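Local coordinates for periplasmic binding protein (Sulfurospirillum deleyianum, PDB 4PAG) that probably captures a small solute in the periplasm and hands it to an ABC transporter of the iron-siderophore and vitamin B12 uptake type, at residues A[219-222]-A[223-227]; A[235-238]-A[239-243]. All coordinates share one frame; numbering follows the deposited sequence.

In the fold
Followed from the N terminus, the chain makes the two-turn helix 219-225, drops through D226 and P227 into strand 229-232, and leaves that strand into helix 235-243. Contact 1 lies within the first helix and the turn that ends it; contact 2 lies within the second helix. They are in series and neither nests nor crosses, and neither closes a long loop, since each joins consecutive residues. Their centres are about 17 Å apart and their nearest atoms about 6 Å. W247 links them, meeting the rings of F219 and F237 edge-to-face. Strand 229-232 belongs to the parallel sheet 201-202, 172-176, 229-232, 258-260, and P235 begins the second helix at the bound histidine.

Contact 1: A[219-222]-A[223-227]; sequences FEQI and ILYDP
F219 starts a short alpha helix of two turns, and its carbonyl O takes the N-H of I223 at 3.1 Å, a nearly straight bond. The ring of F219, with CG anti to the backbone N (chi1 175°), swings along the helix so that I223 CD1 comes over one of its faces, 3.6 Å from CE2, in a CH-pi contact. Beyond this pair the ring meets W247 edge-to-face and K246 in a cation-pi contact. E220 joins through its backbone O, which accepts the N-H of L224, while L224 CG rests 3.5 Å from that same oxygen. Q221 bonds by its O to Y225 N at 2.9 Å and also reaches Y225 with its side chain. Because that chain bends at chi2 (62°), CG and the amide both lie over one face of the tyrosine ring, with NE2 3.3 Å from CE1 toward the rim and the amide plane turned 50° from the ring. The phenol OH is held separately by a hydrogen bond to H204. I222 points its side chain into the protein, against L182 of a loop and Y174 of strand 172-176. Its carbonyl takes the last N-H in this run: D226, which has left the helix with positive phi, donates to I222 O at 3.1 Å, and P227 CD sits 3.6 Å from that oxygen.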
ATOM      1  N   PHE A 219     -14.136  22.784  -0.031  1.00 18.00           N
ATOM      2  CA  PHE A 219     -12.999  23.696  -0.122  1.00 18.50           C
ATOM      3  C   PHE A 219     -12.911  24.551   1.150  1.00 18.51           C
ATOM      4  O   PHE A 219     -11.833  24.753   1.707  1.00 16.37           O
ATOM      5  CB  PHE A 219     -13.130  24.561  -1.383  1.00 18.97           C
ATOM      6  CG  PHE A 219     -12.067  25.610  -1.518  1.00 22.30           C
ATOM      7  CD1 PHE A 219     -10.732  25.255  -1.613  1.00 22.14           C
ATOM      8  CD2 PHE A 219     -12.404  26.961  -1.556  1.00 24.20           C
ATOM      9  CE1 PHE A 219      -9.749  26.222  -1.730  1.00 25.30           C
ATOM     10  CE2 PHE A 219     -11.425  27.930  -1.681  1.00 26.74           C
ATOM     11  CZ  PHE A 219     -10.095  27.559  -1.767  1.00 24.72           C
ATOM     12  N   GLU A 220     -14.069  24.994   1.634  1.00 19.29           N
ATOM     13  CA  GLU A 220     -14.138  25.871   2.791  1.00 21.84           C
ATOM     14  C   GLU A 220     -13.616  25.163   4.052  1.00 17.98           C
ATOM     15  O   GLU A 220     -12.934  25.763   4.881  1.00 18.32           O
ATOM     16  CB  GLU A 220     -15.577  26.385   2.954  1.00 25.45           C
ATOM     17  CG  GLU A 220     -16.020  27.369   1.855  1.00 30.97           C
ATOM     18  CD  GLU A 220     -16.174  26.768   0.439  1.00 36.32           C
ATOM     19  OE1 GLU A 220     -16.527  25.561   0.282  1.00 30.79           O
ATOM     20  OE2 GLU A 220     -15.951  27.525  -0.543  1.00 43.52           O
ATOM     21  N   GLN A 221     -13.900  23.869   4.158  1.00 17.23           N
ATOM     22  CA  GLN A 221     -13.403  23.040   5.251  1.00 16.85           C
ATOM     23  C   GLN A 221     -11.878  22.849   5.213  1.00 16.22           C
ATOM     24  O   GLN A 221     -11.216  22.845   6.251  1.00 16.28           O
ATOM     25  CB  GLN A 221     -14.082  21.673   5.212  1.00 16.81           C
ATOM     26  CG  GLN A 221     -13.765  20.811   6.421  1.00 18.79           C
ATOM     27  CD  GLN A 221     -14.257  21.451   7.698  1.00 18.23           C
ATOM     28  OE1 GLN A 221     -15.440  21.716   7.830  1.00 19.87           O
ATOM     29  NE2 GLN A 221     -13.357  21.717   8.631  1.00 19.55           N
ATOM     30  N   ILE A 222     -11.327  22.679   4.017  1.00 15.71           N
ATOM     31  CA  ILE A 222      -9.871  22.531   3.854  1.00 17.36           C
ATOM     32  C   ILE A 222      -9.157  23.810   4.306  1.00 17.14           C
ATOM     33  O   ILE A 222      -8.139  23.750   4.996  1.00 15.82           O
ATOM     34  CB  ILE A 222      -9.493  22.179   2.404  1.00 18.17           C
ATOM     35  CG1 ILE A 222     -10.087  20.815   2.028  1.00 18.03           C
ATOM     36  CG2 ILE A 222      -7.975  22.174   2.228  1.00 18.11           C
ATOM     37  CD1 ILE A 222     -10.149  20.539   0.540  1.00 19.17           C
ATOM     38  N   ILE A 223      -9.708  24.961   3.933  1.00 17.59           N
ATOM     39  CA  ILE A 223      -9.191  26.243   4.423  1.00 17.33           C
ATOM     40  C   ILE A 223      -9.177  26.277   5.949  1.00 17.43           C
ATOM     41  O   ILE A 223      -8.177  26.687   6.549  1.00 18.56           O
ATOM     42  CB  ILE A 223     -10.002  27.439   3.886  1.00 18.52           C
ATOM     43  CG1 ILE A 223      -9.802  27.584   2.381  1.00 20.25           C
ATOM     44  CG2 ILE A 223      -9.603  28.730   4.604  1.00 19.05           C
ATOM     45  CD1 ILE A 223     -10.703  28.626   1.747  1.00 24.07           C
ATOM     46  N   LEU A 224     -10.272  25.848   6.577  1.00 17.42           N
ATOM     47  CA  LEU A 224     -10.348  25.818   8.043  1.00 19.27           C
ATOM     48  C   LEU A 224      -9.288  24.911   8.641  1.00 17.87           C
ATOM     49  O   LEU A 224      -8.667  25.265   9.639  1.00 17.85           O
ATOM     50  CB  LEU A 224     -11.733  25.375   8.533  1.00 20.36           C
ATOM     51  CG  LEU A 224     -12.856  26.385   8.341  1.00 22.36           C
ATOM     52  CD1 LEU A 224     -14.204  25.735   8.617  1.00 23.81           C
ATOM     53  CD2 LEU A 224     -12.652  27.611   9.231  1.00 24.67           C
ATOM     54  N   TYR A 225      -9.075  23.749   8.022  1.00 16.61           N
ATOM     55  CA  TYR A 225      -8.088  22.796   8.505  1.00 16.26           C
ATOM     56  C   TYR A 225      -6.651  23.343   8.454  1.00 16.83           C
ATOM     57  O   TYR A 225      -5.810  22.937   9.255  1.00 16.23           O
ATOM     58  CB  TYR A 225      -8.186  21.465   7.739  1.00 15.73           C
ATOM     59  CG  TYR A 225      -9.360  20.553   8.097  1.00 15.65           C
ATOM     60  CD1 TYR A 225      -9.924  20.546   9.376  1.00 17.07           C
ATOM     61  CD2 TYR A 225      -9.857  19.637   7.162  1.00 16.32           C
ATOM     62  CE1 TYR A 225     -10.973  19.691   9.698  1.00 17.58           C
ATOM     63  CE2 TYR A 225     -10.903  18.768   7.477  1.00 17.08           C
ATOM     64  CZ  TYR A 225     -11.459  18.802   8.741  1.00 18.52           C
ATOM     65  OH  TYR A 225     -12.495  17.945   9.066  1.00 18.93           O
ATOM     66  N   ASP A 226      -6.374  24.254   7.519  1.00 16.73           N
ATOM     67  CA  ASP A 226      -5.083  24.943   7.449  1.00 18.23           C
ATOM     68  C   ASP A 226      -3.894  23.958   7.490  1.00 17.21           C
ATOM     69  O   ASP A 226      -3.017  24.061   8.355  1.00 18.23           O
ATOM     70  CB  ASP A 226      -5.001  25.969   8.597  1.00 21.27           C
ATOM     71  CG  ASP A 226      -3.749  26.846   8.539  1.00 24.68           C
ATOM     72  OD1 ASP A 226      -3.237  27.107   7.434  1.00 25.63           O
ATOM     73  OD2 ASP A 226      -3.278  27.287   9.614  1.00 28.11           O
ATOM     74  N   PRO A 227      -3.859  22.990   6.558  1.00 14.82           N
ATOM     75  CA  PRO A 227      -2.756  22.028   6.641  1.00 15.67           C
ATOM     76  C   PRO A 227      -1.407  22.675   6.334  1.00 15.85           C
ATOM     77  O   PRO A 227      -1.339  23.666   5.596  1.00 17.79           O
ATOM     78  CB  PRO A 227      -3.111  20.995   5.565  1.00 15.80           C
ATOM     79  CG  PRO A 227      -3.898  21.774   4.557  1.00 16.10           C
ATOM     80  CD  PRO A 227      -4.713  22.739   5.379  1.00 15.41           C
TER

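Contact 2: A[235-238]-A[239-243]; sequences PTFY and KTVFR. With HIS (histidine), chain E.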
ATOM      1  N   PRO A 235      -2.804  13.211 -10.283  1.00 16.03           N
ATOM      2  CA  PRO A 235      -1.977  14.209 -10.962  1.00 18.00           C
ATOM      3  C   PRO A 235      -2.764  15.398 -11.519  1.00 19.33           C
ATOM      4  O   PRO A 235      -2.207  16.489 -11.578  1.00 20.19           O
ATOM      5  CB  PRO A 235      -1.302  13.419 -12.092  1.00 19.34           C
ATOM      6  CG  PRO A 235      -2.122  12.193 -12.266  1.00 20.50           C
ATOM      7  CD  PRO A 235      -2.714  11.886 -10.924  1.00 18.03           C
ATOM      8  N   THR A 236      -4.035  15.211 -11.896  1.00 21.56           N
ATOM      9  CA  THR A 236      -4.844  16.350 -12.384  1.00 24.51           C
ATOM     10  C   THR A 236      -5.054  17.377 -11.271  1.00 20.73           C
ATOM     11  O   THR A 236      -4.992  18.583 -11.512  1.00 23.13           O
ATOM     12  CB  THR A 236      -6.231  15.964 -12.976  1.00 28.14           C
ATOM     13  OG1 THR A 236      -7.141  15.571 -11.932  1.00 37.40           O
ATOM     14  CG2 THR A 236      -6.111  14.857 -13.990  1.00 26.70           C
ATOM     15  N   PHE A 237      -5.286  16.909 -10.050  1.00 17.81           N
ATOM     16  CA  PHE A 237      -5.430  17.833  -8.948  1.00 17.42           C
ATOM     17  C   PHE A 237      -4.110  18.540  -8.626  1.00 16.22           C
ATOM     18  O   PHE A 237      -4.086  19.743  -8.329  1.00 16.58           O
ATOM     19  CB  PHE A 237      -5.985  17.173  -7.692  1.00 18.88           C
ATOM     20  CG  PHE A 237      -6.167  18.150  -6.585  1.00 18.03           C
ATOM     21  CD1 PHE A 237      -7.030  19.225  -6.758  1.00 17.94           C
ATOM     22  CD2 PHE A 237      -5.414  18.073  -5.431  1.00 17.12           C
ATOM     23  CE1 PHE A 237      -7.176  20.174  -5.774  1.00 18.36           C
ATOM     24  CE2 PHE A 237      -5.557  19.025  -4.436  1.00 19.09           C
ATOM     25  CZ  PHE A 237      -6.435  20.080  -4.611  1.00 19.04           C
ATOM     26  N   TYR A 238      -3.011  17.802  -8.687  1.00 14.19           N
ATOM     27  CA  TYR A 238      -1.703  18.390  -8.411  1.00 15.93           C
ATOM     28  C   TYR A 238      -1.406  19.582  -9.335  1.00 16.16           C
ATOM     29  O   TYR A 238      -0.868  20.602  -8.889  1.00 15.33           O
ATOM     30  CB  TYR A 238      -0.623  17.323  -8.511  1.00 16.89           C
ATOM     31  CG  TYR A 238       0.765  17.846  -8.283  1.00 17.48           C
ATOM     32  CD1 TYR A 238       1.253  18.056  -6.996  1.00 17.94           C
ATOM     33  CD2 TYR A 238       1.590  18.138  -9.353  1.00 21.19           C
ATOM     34  CE1 TYR A 238       2.537  18.533  -6.785  1.00 19.21           C
ATOM     35  CE2 TYR A 238       2.867  18.625  -9.153  1.00 27.51           C
ATOM     36  CZ  TYR A 238       3.335  18.821  -7.869  1.00 24.62           C
ATOM     37  OH  TYR A 238       4.610  19.309  -7.695  1.00 32.41           O
ATOM     38  N   LYS A 239      -1.776  19.469 -10.608  1.00 17.71           N
ATOM     39  CA  LYS A 239      -1.682  20.610 -11.538  1.00 20.98           C
ATOM     40  C   LYS A 239      -2.669  21.717 -11.171  1.00 19.24           C
ATOM     41  O   LYS A 239      -2.307  22.890 -11.096  1.00 20.24           O
ATOM     42  CB  LYS A 239      -1.954  20.174 -12.984  1.00 23.03           C
ATOM     43  CG  LYS A 239      -0.973  19.187 -13.602  1.00 28.05           C
ATOM     44  CD  LYS A 239       0.477  19.599 -13.410  1.00 34.86           C
ATOM     45  CE  LYS A 239       1.296  19.440 -14.684  1.00 45.71           C
ATOM     46  NZ  LYS A 239       1.216  20.676 -15.515  1.00 52.94           N
ATOM     47  N   THR A 240      -3.918  21.332 -10.943  1.00 20.01           N
ATOM     48  CA  THR A 240      -4.984  22.285 -10.627  1.00 21.02           C
ATOM     49  C   THR A 240      -4.653  23.168  -9.429  1.00 21.07           C
ATOM     50  O   THR A 240      -4.862  24.387  -9.476  1.00 18.99           O
ATOM     51  CB  THR A 240      -6.306  21.543 -10.360  1.00 22.55           C
ATOM     52  OG1 THR A 240      -6.792  20.996 -11.591  1.00 22.55           O
ATOM     53  CG2 THR A 240      -7.368  22.468  -9.781  1.00 24.69           C
ATOM     54  N   VAL A 241      -4.124  22.559  -8.368  1.00 20.51           N
ATOM     55  CA  VAL A 241      -3.905  23.263  -7.103  1.00 22.18           C
ATOM     56  C   VAL A 241      -2.862  24.385  -7.230  1.00 22.10           C
ATOM     57  O   VAL A 241      -2.874  25.333  -6.447  1.00 22.37           O
ATOM     58  CB  VAL A 241      -3.557  22.272  -5.944  1.00 23.78           C
ATOM     59  CG1 VAL A 241      -2.142  21.746  -6.061  1.00 22.10           C
ATOM     60  CG2 VAL A 241      -3.761  22.922  -4.585  1.00 25.49           C
ATOM     61  N   PHE A 242      -1.981  24.284  -8.225  1.00 21.77           N
ATOM     62  CA  PHE A 242      -1.016  25.352  -8.529  1.00 21.98           C
ATOM     63  C   PHE A 242      -1.423  26.266  -9.689  1.00 23.01           C
ATOM     64  O   PHE A 242      -0.842  27.342  -9.859  1.00 27.32           O
ATOM     65  CB  PHE A 242       0.361  24.752  -8.798  1.00 21.76           C
ATOM     66  CG  PHE A 242       1.051  24.273  -7.561  1.00 20.28           C
ATOM     67  CD1 PHE A 242       1.496  25.178  -6.610  1.00 19.95           C
ATOM     68  CD2 PHE A 242       1.234  22.916  -7.330  1.00 15.32           C
ATOM     69  CE1 PHE A 242       2.121  24.739  -5.453  1.00 21.04           C
ATOM     70  CE2 PHE A 242       1.871  22.471  -6.184  1.00 18.28           C
ATOM     71  CZ  PHE A 242       2.309  23.382  -5.242  1.00 20.38           C
ATOM     72  N   ARG A 243      -2.411  25.848 -10.475  1.00 24.85           N
ATOM     73  CA  ARG A 243      -2.915  26.647 -11.599  1.00 28.62           C
ATOM     74  C   ARG A 243      -4.069  27.567 -11.164  1.00 29.06           C
ATOM     75  O   ARG A 243      -4.057  28.752 -11.489  1.00 32.88           O
ATOM     76  CB  ARG A 243      -3.347  25.735 -12.755  1.00 29.32           C
ATOM     77  CG  ARG A 243      -3.784  26.461 -14.021  1.00 32.10           C
ATOM     78  CD  ARG A 243      -4.381  25.525 -15.072  1.00 31.67           C
ATOM     79  NE  ARG A 243      -5.603  24.855 -14.610  1.00 34.22           N
ATOM     80  CZ  ARG A 243      -5.690  23.580 -14.214  1.00 27.01           C
ATOM     81  NH1 ARG A 243      -4.632  22.786 -14.216  1.00 22.66           N
ATOM     82  NH2 ARG A 243      -6.858  23.094 -13.815  1.00 28.06           N
TER
HETATM   83  N   HIS E 403       3.573  12.196 -11.880  0.50 28.91           N
HETATM   84  CA  HIS E 403       3.232  10.845 -11.353  0.50 25.90           C
HETATM   85  C   HIS E 403       1.754  10.545 -11.559  0.50 22.60           C
HETATM   86  O   HIS E 403       0.911  10.563 -10.653  0.50 15.82           O
HETATM   87  CB  HIS E 403       3.605  10.724  -9.881  0.50 24.46           C
HETATM   88  CG  HIS E 403       4.983  11.217  -9.567  0.50 24.82           C
HETATM   89  ND1 HIS E 403       5.327  11.750  -8.343  0.50 21.02           N
HETATM   90  CD2 HIS E 403       6.105  11.261 -10.324  0.50 27.39           C
HETATM   91  CE1 HIS E 403       6.603  12.090  -8.354  0.50 24.88           C
HETATM   92  NE2 HIS E 403       7.098  11.805  -9.545  0.50 28.41           N
HETATM   93  OXT HIS E 403       1.377  10.281 -12.691  0.50 24.38           O
HETATM   94  O   HOH W   1      -5.361  20.030 -14.012  1.00 24.46           O
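F237 and V241, one turn apart on the alpha helix 235-243, form the tightly packed side of this contact. V241 CB stands over one face of the phenylalanine ring, 3.9 Å from CZ, in a CH-pi contact, and V241 N donates to F237 O at 2.8 Å. With CG anti to the backbone N (chi1 -178°), the ring is carried to where V241 CB meets its face; W247 meets it edge-to-face, and V232 of strand 229-232 also touches it. An alanine at F237 is likely to leave V241 CB and the indole of W247 without the ring they pack on, opening a gap between the helix, W247 and strand 229-232. Y238 and F242, also one turn apart, make an edge-to-face pair, the edge of F242 turned toward the face of Y238 with the planes 75° apart and F242 CE2 4.0 Å from Y238 CE1. Both rings rest on V258, and Y238 also has a cation-pi contact with K323, a residue of the histidine pocket. F242 is itself exposed, so this pair lies between the packed and the solvent side. P235, at the start of the helix, belongs to that pocket too and brings CG to 3.8 Å from O of the bound histidine. The other side of the helix, with T236, K239 and R243, is exposed to solvent and more loosely joined. There K239 N donates to P235 O. T236 O accepts the N-H of T240 and also a hydrogen bond from a water, and this water in turn accepts one from R243 NH1 at 2.9 Å.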